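Local coordinates for protein similar to hydroxylamine oxidoreductase (Kuenenia stuttgartiensis, PDB 6H5L) that binds several haem c groups and probably works as an oxidoreductase within the electron-transferring 60-haem reductase complex of an anammox bacterium, at residues K364-D367 with Q368-Q372; L463-W466 with Y467-G471; M49-M52 with Y53-P56; Y194-H197 with G198-M201. All coordinates share one frame; numbering follows the deposited sequence.

Interaction 1 of 4, residues K364-D367 with Q368-Q372; sequences KSLD and QFMFQ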
# COMPACT_ATOMS: atom_id res chain seq x y z
N LYS A 364 -52.38 -2.15 1.14
CA LYS A 364 -53.82 -2.10 1.38
C LYS A 364 -54.21 -0.88 2.20
O LYS A 364 -55.32 -0.36 2.05
CB LYS A 364 -54.27 -3.39 2.07
CG LYS A 364 -54.61 -4.51 1.10
CD LYS A 364 -54.37 -5.88 1.72
CE LYS A 364 -55.22 -6.11 2.95
NZ LYS A 364 -54.93 -7.44 3.56
N SER A 365 -53.31 -0.40 3.07
CA SER A 365 -53.57 0.84 3.78
C SER A 365 -53.45 2.05 2.85
O SER A 365 -54.17 3.04 3.03
CB SER A 365 -52.61 0.99 4.96
OG SER A 365 -52.74 -0.09 5.87
N LEU A 366 -52.56 1.98 1.86
CA LEU A 366 -52.52 3.01 0.83
C LEU A 366 -53.84 3.10 0.09
O LEU A 366 -54.34 4.20 -0.19
CB LEU A 366 -51.38 2.74 -0.15
CG LEU A 366 -51.39 3.53 -1.45
CD1 LEU A 366 -51.17 5.02 -1.19
CD2 LEU A 366 -50.35 3.00 -2.43
N ASP A 367 -54.43 1.95 -0.24
CA ASP A 367 -55.74 1.94 -0.90
C ASP A 367 -56.81 2.54 0.01
O ASP A 367 -57.65 3.32 -0.45
CB ASP A 367 -56.11 0.51 -1.30
CG ASP A 367 -55.13 -0.10 -2.27
OD1 ASP A 367 -54.50 0.65 -3.05
OD2 ASP A 367 -54.97 -1.34 -2.26
N GLN A 368 -56.79 2.19 1.29
CA GLN A 368 -57.79 2.72 2.22
C GLN A 368 -57.65 4.23 2.39
O GLN A 368 -58.65 4.94 2.47
CB GLN A 368 -57.68 2.01 3.57
CG GLN A 368 -58.11 0.56 3.53
CD GLN A 368 -59.53 0.39 3.01
OE1 GLN A 368 -59.80 -0.49 2.20
NE2 GLN A 368 -60.44 1.24 3.48
N PHE A 369 -56.41 4.73 2.45
CA PHE A 369 -56.21 6.17 2.54
C PHE A 369 -56.76 6.87 1.30
O PHE A 369 -57.37 7.94 1.41
CB PHE A 369 -54.72 6.49 2.71
CG PHE A 369 -54.40 7.96 2.66
CD1 PHE A 369 -54.46 8.73 3.80
CD2 PHE A 369 -54.05 8.56 1.46
CE1 PHE A 369 -54.17 10.08 3.76
CE2 PHE A 369 -53.77 9.91 1.41
CZ PHE A 369 -53.82 10.67 2.56
N MET A 370 -56.57 6.28 0.12
CA MET A 370 -57.04 6.91 -1.10
C MET A 370 -58.56 6.85 -1.21
O MET A 370 -59.19 7.79 -1.73
CB MET A 370 -56.39 6.24 -2.31
CG MET A 370 -54.91 6.52 -2.41
SD MET A 370 -54.60 8.30 -2.44
CE MET A 370 -55.04 8.69 -4.13
N PHE A 371 -59.17 5.77 -0.73
CA PHE A 371 -60.63 5.68 -0.75
C PHE A 371 -61.26 6.76 0.13
O PHE A 371 -62.22 7.42 -0.28
CB PHE A 371 -61.08 4.29 -0.30
CG PHE A 371 -60.86 3.22 -1.34
CD1 PHE A 371 -61.08 3.48 -2.68
CD2 PHE A 371 -60.43 1.95 -0.97
CE1 PHE A 371 -60.88 2.50 -3.64
CE2 PHE A 371 -60.23 0.97 -1.92
CZ PHE A 371 -60.45 1.25 -3.26
N GLN A 372 -60.73 6.94 1.34
CA GLN A 372 -61.28 7.96 2.23
C GLN A 372 -60.90 9.36 1.78
O GLN A 372 -61.65 10.31 2.02
CB GLN A 372 -60.82 7.70 3.67
CG GLN A 372 -59.33 7.84 3.92
CD GLN A 372 -58.93 9.26 4.27
OE1 GLN A 372 -59.61 9.93 5.06
NE2 GLN A 372 -57.83 9.73 3.70
O HOH W 1 -57.71 -2.43 1.66
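F371 lays its ring back against the preceding turn, where D367 O approaches it obliquely and the ring atom CE2 lies 4.2 Å from D367 CB. A chi1 of -75° puts CG anti to the carbonyl carbon and folds the ring toward D367, while F371 N bonds to D367 O at 2.9 Å. The D367 carboxylate is turned elsewhere, to a salt bridge with R343 and a hydrogen bond from W302; W302 also meets the F371 ring edge-to-face. On another side of the helix L366 CD1 rests on M370 CG at 4.2 Å, and L366 itself touches a haem c. Q368 bends at chi2 (-56°), so that a water can donate both to Q368 OE1 at 2.9 Å and to K364 O at 3.2 Å; Q368 N bonds to that same carbonyl. Q372 doubles back: its NE2 lies over one face of the F369 ring, toward the rim, and donates to a lone pair of F369 O at 2.9 Å. Y194 of a second subunit packs on Q368 and F369. Such i to i+4 pairing is that of a regular alpha-helix, here the long helix 356-389 of a multi-haem cytochrome, with one side toward a haem.

Interaction 2 of 4, residues L463-W466 with Y467-G471; sequences LWFW and YKLQG
A wider pi-type turn interrupts the alpha-helical pattern of helix 455-476 where L463 meets K468: K468 N reaches back five residues to L463 O, at 2.9 Å and nearly along the C=O axis. The K468 side chain then curls back toward W464, four residues earlier. Bent at both chi3 and chi4, it brings CE to 3.6 Å from W464 CB and lets NZ donate to a lone pair of W464 O at 3.1 Å; G305 O is a second acceptor for this ammonium group. L469 CD1 sits over one face of the F465 ring, toward its rim, 4.2 Å from F465 CD1. Neighbours W466 and Y467 interlock differently: W466 CB forms a CH-pi contact 4.3 Å from the Y467 ring centroid and 14° off the ring normal, while Y467 OH comes to the indole edge in its plane, 4.0 Å from W466 CE3. The indole also meets W485 of a third subunit. Q470, extended beyond CG, returns its amide to W466 O, where NE2 makes a weak bond at 3.2 Å beside the backbone bond from Q470 N at 3.0 Å. W466 O thus gains a side-chain donor besides its helical one, and the buried K468 charge is met by two carbonyl dipoles, which probably help to stabilise it.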
# COMPACT_ATOMS: atom_id res chain seq x y z
N LEU A 463 -57.63 21.21 -2.35
CA LEU A 463 -57.93 20.00 -1.59
C LEU A 463 -57.59 18.75 -2.40
O LEU A 463 -56.90 17.85 -1.91
CB LEU A 463 -59.41 20.00 -1.18
CG LEU A 463 -59.89 18.99 -0.13
CD1 LEU A 463 -61.14 19.51 0.56
CD2 LEU A 463 -60.16 17.62 -0.73
N TRP A 464 -58.07 18.68 -3.65
CA TRP A 464 -57.92 17.45 -4.43
C TRP A 464 -56.68 17.43 -5.31
O TRP A 464 -56.26 16.34 -5.72
CB TRP A 464 -59.17 17.22 -5.29
CG TRP A 464 -59.34 18.16 -6.44
CD1 TRP A 464 -60.07 19.32 -6.45
CD2 TRP A 464 -58.81 18.02 -7.76
NE1 TRP A 464 -60.00 19.91 -7.69
CE2 TRP A 464 -59.23 19.13 -8.51
CE3 TRP A 464 -58.00 17.06 -8.38
CZ2 TRP A 464 -58.87 19.31 -9.84
CZ3 TRP A 464 -57.65 17.24 -9.70
CH2 TRP A 464 -58.09 18.36 -10.42
N PHE A 465 -56.07 18.58 -5.61
CA PHE A 465 -54.90 18.61 -6.46
C PHE A 465 -53.60 18.89 -5.72
O PHE A 465 -52.53 18.68 -6.29
CB PHE A 465 -55.07 19.65 -7.59
CG PHE A 465 -54.10 19.48 -8.72
CD1 PHE A 465 -54.28 18.47 -9.65
CD2 PHE A 465 -53.02 20.33 -8.86
CE1 PHE A 465 -53.39 18.31 -10.70
CE2 PHE A 465 -52.13 20.18 -9.91
CZ PHE A 465 -52.31 19.16 -10.83
N TRP A 466 -53.66 19.37 -4.48
CA TRP A 466 -52.46 19.58 -3.68
C TRP A 466 -52.40 18.65 -2.48
O TRP A 466 -51.47 17.84 -2.35
CB TRP A 466 -52.37 21.03 -3.21
CG TRP A 466 -51.57 21.93 -4.08
CD1 TRP A 466 -51.10 21.66 -5.33
CD2 TRP A 466 -51.14 23.26 -3.76
NE1 TRP A 466 -50.40 22.75 -5.81
CE2 TRP A 466 -50.42 23.74 -4.87
CE3 TRP A 466 -51.30 24.10 -2.65
CZ2 TRP A 466 -49.85 25.01 -4.90
CZ3 TRP A 466 -50.74 25.36 -2.68
CH2 TRP A 466 -50.02 25.81 -3.79
N TYR A 467 -53.40 18.71 -1.60
CA TYR A 467 -53.27 18.06 -0.30
C TYR A 467 -53.65 16.58 -0.37
O TYR A 467 -53.06 15.76 0.34
CB TYR A 467 -54.11 18.81 0.73
CG TYR A 467 -53.70 20.26 0.83
CD1 TYR A 467 -52.36 20.63 0.93
CD2 TYR A 467 -54.65 21.28 0.80
CE1 TYR A 467 -51.98 21.95 1.02
CE2 TYR A 467 -54.28 22.61 0.89
CZ TYR A 467 -52.95 22.94 1.00
OH TYR A 467 -52.57 24.26 1.09
N LYS A 468 -54.63 16.23 -1.21
CA LYS A 468 -54.89 14.82 -1.46
C LYS A 468 -53.68 14.15 -2.10
O LYS A 468 -53.33 13.02 -1.75
CB LYS A 468 -56.13 14.65 -2.34
CG LYS A 468 -56.30 13.24 -2.89
CD LYS A 468 -57.75 12.93 -3.24
CE LYS A 468 -58.26 13.81 -4.36
NZ LYS A 468 -57.56 13.56 -5.65
N LEU A 469 -53.02 14.84 -3.03
CA LEU A 469 -51.89 14.25 -3.73
C LEU A 469 -50.65 14.14 -2.84
O LEU A 469 -49.88 13.19 -2.97
CB LEU A 469 -51.56 15.06 -4.99
CG LEU A 469 -52.71 15.26 -5.98
CD1 LEU A 469 -52.18 15.72 -7.33
CD2 LEU A 469 -53.53 13.99 -6.14
N GLN A 470 -50.46 15.10 -1.93
CA GLN A 470 -49.31 15.03 -1.03
C GLN A 470 -49.47 13.92 -0.01
O GLN A 470 -48.53 13.16 0.25
CB GLN A 470 -49.09 16.38 -0.34
CG GLN A 470 -48.57 17.46 -1.27
CD GLN A 470 -48.47 18.82 -0.62
OE1 GLN A 470 -47.72 19.01 0.33
NE2 GLN A 470 -49.23 19.78 -1.13
N GLY A 471 -50.66 13.80 0.59
CA GLY A 471 -50.92 12.67 1.46
C GLY A 471 -50.87 11.35 0.72
O GLY A 471 -50.47 10.33 1.29

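Interaction 3 of 4, residues M49-M52 with Y53-P56; sequences MLDM and YWQP. With HEC (heme c), chain C.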
# COMPACT_ATOMS: atom_id res chain seq x y z
N MET A 49 -38.94 30.66 -25.82
CA MET A 49 -37.64 30.58 -26.49
C MET A 49 -36.97 29.24 -26.25
O MET A 49 -36.44 28.62 -27.19
CB MET A 49 -36.74 31.72 -26.01
CG MET A 49 -37.18 33.10 -26.47
SD MET A 49 -36.24 34.41 -25.65
CE MET A 49 -36.89 34.28 -23.98
N LEU A 50 -36.97 28.76 -25.01
CA LEU A 50 -36.25 27.54 -24.66
C LEU A 50 -36.89 26.28 -25.22
O LEU A 50 -36.31 25.20 -25.06
CB LEU A 50 -36.14 27.43 -23.14
CG LEU A 50 -35.23 28.45 -22.46
CD1 LEU A 50 -35.67 28.67 -21.03
CD2 LEU A 50 -33.79 27.99 -22.52
N ASP A 51 -38.05 26.38 -25.87
CA ASP A 51 -38.64 25.22 -26.52
C ASP A 51 -37.79 24.71 -27.67
O ASP A 51 -37.98 23.57 -28.11
CB ASP A 51 -40.05 25.54 -26.99
CG ASP A 51 -41.02 25.76 -25.84
OD1 ASP A 51 -40.62 25.53 -24.68
OD2 ASP A 51 -42.17 26.17 -26.09
N MET A 52 -36.87 25.54 -28.19
CA MET A 52 -35.85 25.03 -29.10
C MET A 52 -35.12 23.84 -28.49
O MET A 52 -34.83 22.86 -29.17
CB MET A 52 -34.84 26.13 -29.43
CG MET A 52 -35.34 27.26 -30.30
SD MET A 52 -33.97 28.36 -30.70
CE MET A 52 -34.77 29.57 -31.74
N TYR A 53 -34.82 23.93 -27.19
CA TYR A 53 -34.09 22.88 -26.49
C TYR A 53 -34.99 21.89 -25.78
O TYR A 53 -34.63 20.71 -25.68
CB TYR A 53 -33.13 23.51 -25.47
CG TYR A 53 -32.13 24.47 -26.09
CD1 TYR A 53 -30.94 24.00 -26.64
CD2 TYR A 53 -32.37 25.84 -26.12
CE1 TYR A 53 -30.02 24.88 -27.20
CE2 TYR A 53 -31.46 26.72 -26.69
CZ TYR A 53 -30.29 26.23 -27.22
OH TYR A 53 -29.38 27.10 -27.79
N TRP A 54 -36.16 22.31 -25.29
CA TRP A 54 -37.03 21.37 -24.58
C TRP A 54 -37.72 20.42 -25.55
O TRP A 54 -37.90 19.24 -25.25
CB TRP A 54 -38.06 22.12 -23.73
CG TRP A 54 -37.53 23.16 -22.76
CD1 TRP A 54 -38.17 24.31 -22.39
CD2 TRP A 54 -36.29 23.13 -22.03
NE1 TRP A 54 -37.40 25.00 -21.48
CE2 TRP A 54 -36.25 24.30 -21.25
CE3 TRP A 54 -35.21 22.24 -21.96
CZ2 TRP A 54 -35.17 24.61 -20.41
CZ3 TRP A 54 -34.15 22.54 -21.13
CH2 TRP A 54 -34.14 23.72 -20.37
N GLN A 55 -38.12 20.92 -26.72
CA GLN A 55 -38.84 20.13 -27.72
C GLN A 55 -38.23 20.42 -29.08
O GLN A 55 -38.77 21.20 -29.88
CB GLN A 55 -40.34 20.45 -27.70
CG GLN A 55 -41.19 19.53 -28.55
CD GLN A 55 -41.61 18.27 -27.83
OE1 GLN A 55 -41.13 17.98 -26.73
NE2 GLN A 55 -42.51 17.51 -28.43
N PRO A 56 -37.08 19.81 -29.38
CA PRO A 56 -36.33 20.21 -30.59
C PRO A 56 -37.04 19.93 -31.90
O PRO A 56 -37.03 20.79 -32.79
CB PRO A 56 -35.03 19.40 -30.47
CG PRO A 56 -34.92 19.04 -29.02
CD PRO A 56 -36.33 18.84 -28.56
FE HEC C . -19.83 24.53 -32.09
CHA HEC C . -22.45 26.24 -30.71
CHB HEC C . -21.65 21.62 -31.94
CHC HEC C . -17.45 22.96 -33.96
CHD HEC C . -17.68 27.10 -31.44
NA HEC C . -21.72 24.02 -31.47
C1A HEC C . -22.62 24.88 -30.88
C2A HEC C . -23.77 24.10 -30.46
C3A HEC C . -23.55 22.83 -30.79
C4A HEC C . -22.25 22.75 -31.44
CMA HEC C . -24.50 21.63 -30.54
CAA HEC C . -25.02 24.67 -29.74
CBA HEC C . -26.19 24.87 -30.71
CGA HEC C . -27.31 25.56 -29.97
O1A HEC C . -27.08 26.01 -28.82
O2A HEC C . -28.43 25.65 -30.53
NB HEC C . -19.56 22.61 -32.76
C1B HEC C . -20.50 21.60 -32.70
C2B HEC C . -20.08 20.54 -33.60
C3B HEC C . -18.91 20.91 -34.15
C4B HEC C . -18.57 22.22 -33.63
CMB HEC C . -20.84 19.22 -33.82
CAB HEC C . -18.06 20.12 -35.16
CBB HEC C . -18.78 20.00 -36.53
NC HEC C . -17.89 24.92 -32.55
C1C HEC C . -17.14 24.20 -33.45
C2C HEC C . -16.02 25.03 -33.88
C3C HEC C . -16.01 26.13 -33.10
C4C HEC C . -17.23 26.11 -32.30
CMC HEC C . -14.87 24.50 -34.77
CAC HEC C . -14.97 27.27 -33.11
CBC HEC C . -14.85 27.94 -34.49
ND HEC C . -20.04 26.39 -31.19
C1D HEC C . -19.00 27.31 -31.08
C2D HEC C . -19.53 28.54 -30.52
C3D HEC C . -21.03 28.27 -30.29
C4D HEC C . -21.25 26.91 -30.74
CMD HEC C . -18.77 29.84 -30.22
CAD HEC C . -22.08 29.25 -29.72
CBD HEC C . -22.98 29.72 -30.85
CGD HEC C . -24.05 30.66 -30.35
O1D HEC C . -24.90 31.08 -31.18
O2D HEC C . -24.05 30.99 -29.14
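L50 leads into the short helix 51-54, and its carbonyl gathers the turn: L50 O accepts from Y53 N, which stands well above the carbonyl plane, and at 2.9 Å from W54 N, which lies in that plane. The same oxygen sits over one face of the W54 indole, 3.3 Å from W54 CG. L50 and W54 run side by side, L50 CB 3.7 Å from W54 CE2. D51 follows and meets the indole at its edge, OD1 lying 3.6 Å from W54 CD1 with the carboxylate and ring planes 57° apart. Through its carbonyl D51 also holds Q55 N at 3.0 Å, just where Q55 takes the N-cap position of the next helix, 56-59. M52 puts CB beside the Y53 ring, and M52 O receives a CA-H...O contact from P56 CA at 3.4 Å. The turn lines a haem c pocket shared with a third subunit, whose F358 meets Y53 edge-to-face and whose S355 and R357 bind the same haem. With chi1 at -58°, Y53 directs its phenol to a haem propionate, and Y53 OH donates to its oxygen O1A at 2.7 Å, an atom lying in the plane of the tyrosine ring.

Interaction 4 of 4, residues Y194-H197 with G198-M201; sequences YGQH and GCDM. With HEC (heme c), chain F.
Q196 runs from the backbone toward haem c, passing C199 on the way. Its CB lies 3.8 Å from C199 SG; next along the chain, CG comes to 3.6 Å from the haem atom CBB, CD stays beside that same methyl, and OE1 ends 3.5 Å from CBB. The side chain is extended beyond CG (chi2 172°), which lets it lie along the outer end of the thioether group. There C199 SG is bonded to the haem atom CAB at 1.8 Å. C199 is the first cysteine of a CxxCH haem-binding motif, with D200 and M201 as its two middle residues, and helix 197-202 carries it to the porphyrin edge. The iron of this haem holds a water at 2.1 Å and one further ligand from elsewhere in the structure, an arrangement consistent with a haem that can take substrate, as the catalytic haem of hydroxylamine oxidoreductase does. At the start of the helix Q196 O receives two weak bonds, from C199 N and from D200 N. D200 OD1 accepts from Y184 and N178. On another side, H197 and M201 lie alongside each other, pointing the same way: the sulfur approaches the imidazole obliquely, 53° off its normal, with M201 SD 3.9 Å from H197 NE2, while Y362 of a third subunit meets the same ring.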
# COMPACT_ATOMS: atom_id res chain seq x y z
N TYR A 194 -44.58 33.27 -20.42
CA TYR A 194 -43.34 32.92 -19.74
C TYR A 194 -43.51 32.71 -18.25
O TYR A 194 -42.54 32.32 -17.58
CB TYR A 194 -42.28 33.99 -20.01
CG TYR A 194 -41.70 33.88 -21.40
CD1 TYR A 194 -40.60 33.06 -21.65
CD2 TYR A 194 -42.25 34.57 -22.47
CE1 TYR A 194 -40.07 32.94 -22.92
CE2 TYR A 194 -41.72 34.46 -23.74
CZ TYR A 194 -40.63 33.65 -23.96
OH TYR A 194 -40.11 33.54 -25.23
N GLY A 195 -44.70 32.96 -17.70
CA GLY A 195 -44.99 32.50 -16.35
C GLY A 195 -45.02 30.99 -16.25
O GLY A 195 -44.88 30.45 -15.15
N GLN A 196 -45.19 30.30 -17.38
CA GLN A 196 -45.14 28.85 -17.45
C GLN A 196 -43.74 28.35 -17.79
O GLN A 196 -43.59 27.30 -18.43
CB GLN A 196 -46.16 28.35 -18.47
CG GLN A 196 -47.56 28.90 -18.22
CD GLN A 196 -48.54 28.57 -19.32
OE1 GLN A 196 -49.65 28.10 -19.05
NE2 GLN A 196 -48.15 28.82 -20.56
N HIS A 197 -42.71 29.10 -17.39
CA HIS A 197 -41.32 28.73 -17.67
C HIS A 197 -40.99 27.35 -17.13
O HIS A 197 -40.41 26.51 -17.84
CB HIS A 197 -40.38 29.78 -17.07
CG HIS A 197 -38.94 29.39 -17.06
ND1 HIS A 197 -38.07 29.72 -18.08
CD2 HIS A 197 -38.20 28.70 -16.15
CE1 HIS A 197 -36.87 29.25 -17.81
NE2 HIS A 197 -36.92 28.63 -16.64
N GLY A 198 -41.35 27.08 -15.88
CA GLY A 198 -41.09 25.78 -15.29
C GLY A 198 -41.88 24.66 -15.93
O GLY A 198 -41.45 23.50 -15.87
N CYS A 199 -43.02 24.97 -16.55
CA CYS A 199 -43.84 23.94 -17.16
C CYS A 199 -43.14 23.31 -18.36
O CYS A 199 -43.02 22.08 -18.46
CB CYS A 199 -45.20 24.52 -17.57
SG CYS A 199 -46.09 25.34 -16.22
N ASP A 200 -42.67 24.14 -19.30
CA ASP A 200 -41.95 23.62 -20.46
C ASP A 200 -40.65 22.94 -20.06
O ASP A 200 -40.21 22.01 -20.73
CB ASP A 200 -41.66 24.75 -21.45
CG ASP A 200 -42.92 25.44 -21.94
OD1 ASP A 200 -43.98 25.27 -21.30
OD2 ASP A 200 -42.86 26.13 -22.98
N MET A 201 -40.04 23.38 -18.96
CA MET A 201 -38.78 22.82 -18.51
C MET A 201 -38.97 21.46 -17.83
O MET A 201 -38.09 20.59 -17.95
CB MET A 201 -38.10 23.79 -17.54
CG MET A 201 -36.63 23.53 -17.28
SD MET A 201 -35.87 24.92 -16.42
CE MET A 201 -34.25 24.24 -16.04
FE HEC F . -47.28 18.91 -15.23
CHA HEC F . -48.99 16.11 -14.42
CHB HEC F . -49.70 20.00 -17.24
CHC HEC F . -46.00 22.18 -15.02
CHD HEC F . -44.44 17.77 -13.78
NA HEC F . -49.02 18.17 -15.75
C1A HEC F . -49.60 17.00 -15.29
C2A HEC F . -50.92 16.91 -15.88
C3A HEC F . -51.11 17.98 -16.65
C4A HEC F . -49.92 18.80 -16.59
CMA HEC F . -52.38 18.29 -17.48
CAA HEC F . -51.96 15.78 -15.67
CBA HEC F . -51.38 14.44 -16.14
CGA HEC F . -51.71 14.24 -17.59
O1A HEC F . -50.76 13.97 -18.37
O2A HEC F . -52.90 14.36 -17.98
NB HEC F . -47.72 20.77 -16.05
C1B HEC F . -48.88 20.99 -16.75
C2B HEC F . -49.08 22.42 -16.86
C3B HEC F . -48.05 23.04 -16.24
C4B HEC F . -47.18 22.00 -15.72
CMB HEC F . -50.32 23.00 -17.60
CAB HEC F . -47.69 24.54 -16.03
CBB HEC F . -48.35 25.56 -16.98
NC HEC F . -45.52 19.82 -14.57
C1C HEC F . -45.22 21.17 -14.49
C2C HEC F . -44.03 21.34 -13.67
C3C HEC F . -43.54 20.11 -13.42
C4C HEC F . -44.50 19.14 -13.92
CMC HEC F . -43.30 22.68 -13.47
CAC HEC F . -42.25 19.75 -12.65
CBC HEC F . -42.30 20.26 -11.20
ND HEC F . -46.79 17.19 -14.24
C1D HEC F . -45.52 16.92 -13.74
C2D HEC F . -45.53 15.60 -13.15
C3D HEC F . -46.96 15.07 -13.36
C4D HEC F . -47.67 16.13 -14.03
CMD HEC F . -44.33 14.89 -12.49
CAD HEC F . -47.55 13.70 -12.93
CBD HEC F . -47.29 13.43 -11.46
CGD HEC F . -47.87 12.09 -11.10
O1D HEC F . -48.63 11.54 -11.94
O2D HEC F . -47.59 11.58 -9.99
O HOH W 2 -42.52 28.65 -14.36
O HOH W 3 -47.97 19.43 -13.31

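How the interactions relate
Interactions 1 and 2 sit on two packed helices, their centres 14 Å apart, with F369 CE2 3.3 Å from G471 C. Interactions 3 and 4 form a second pair, centres 11 Å apart: M49 N probably bonds to Y194 OH at 3.2 Å, L50 CD1 lies against H197 CE1, and D51 OD1 comes to 2.9 Å from D200 OD2, close enough that the two acids may share a proton. Within one chain the pairs are well separated, interactions 1 and 3 keeping about 28 Å between nearest atoms. Between subunits they meet: S365 of one copy packs on M49 of another. Interactions 1, 3 and 4 all touch haem c groups.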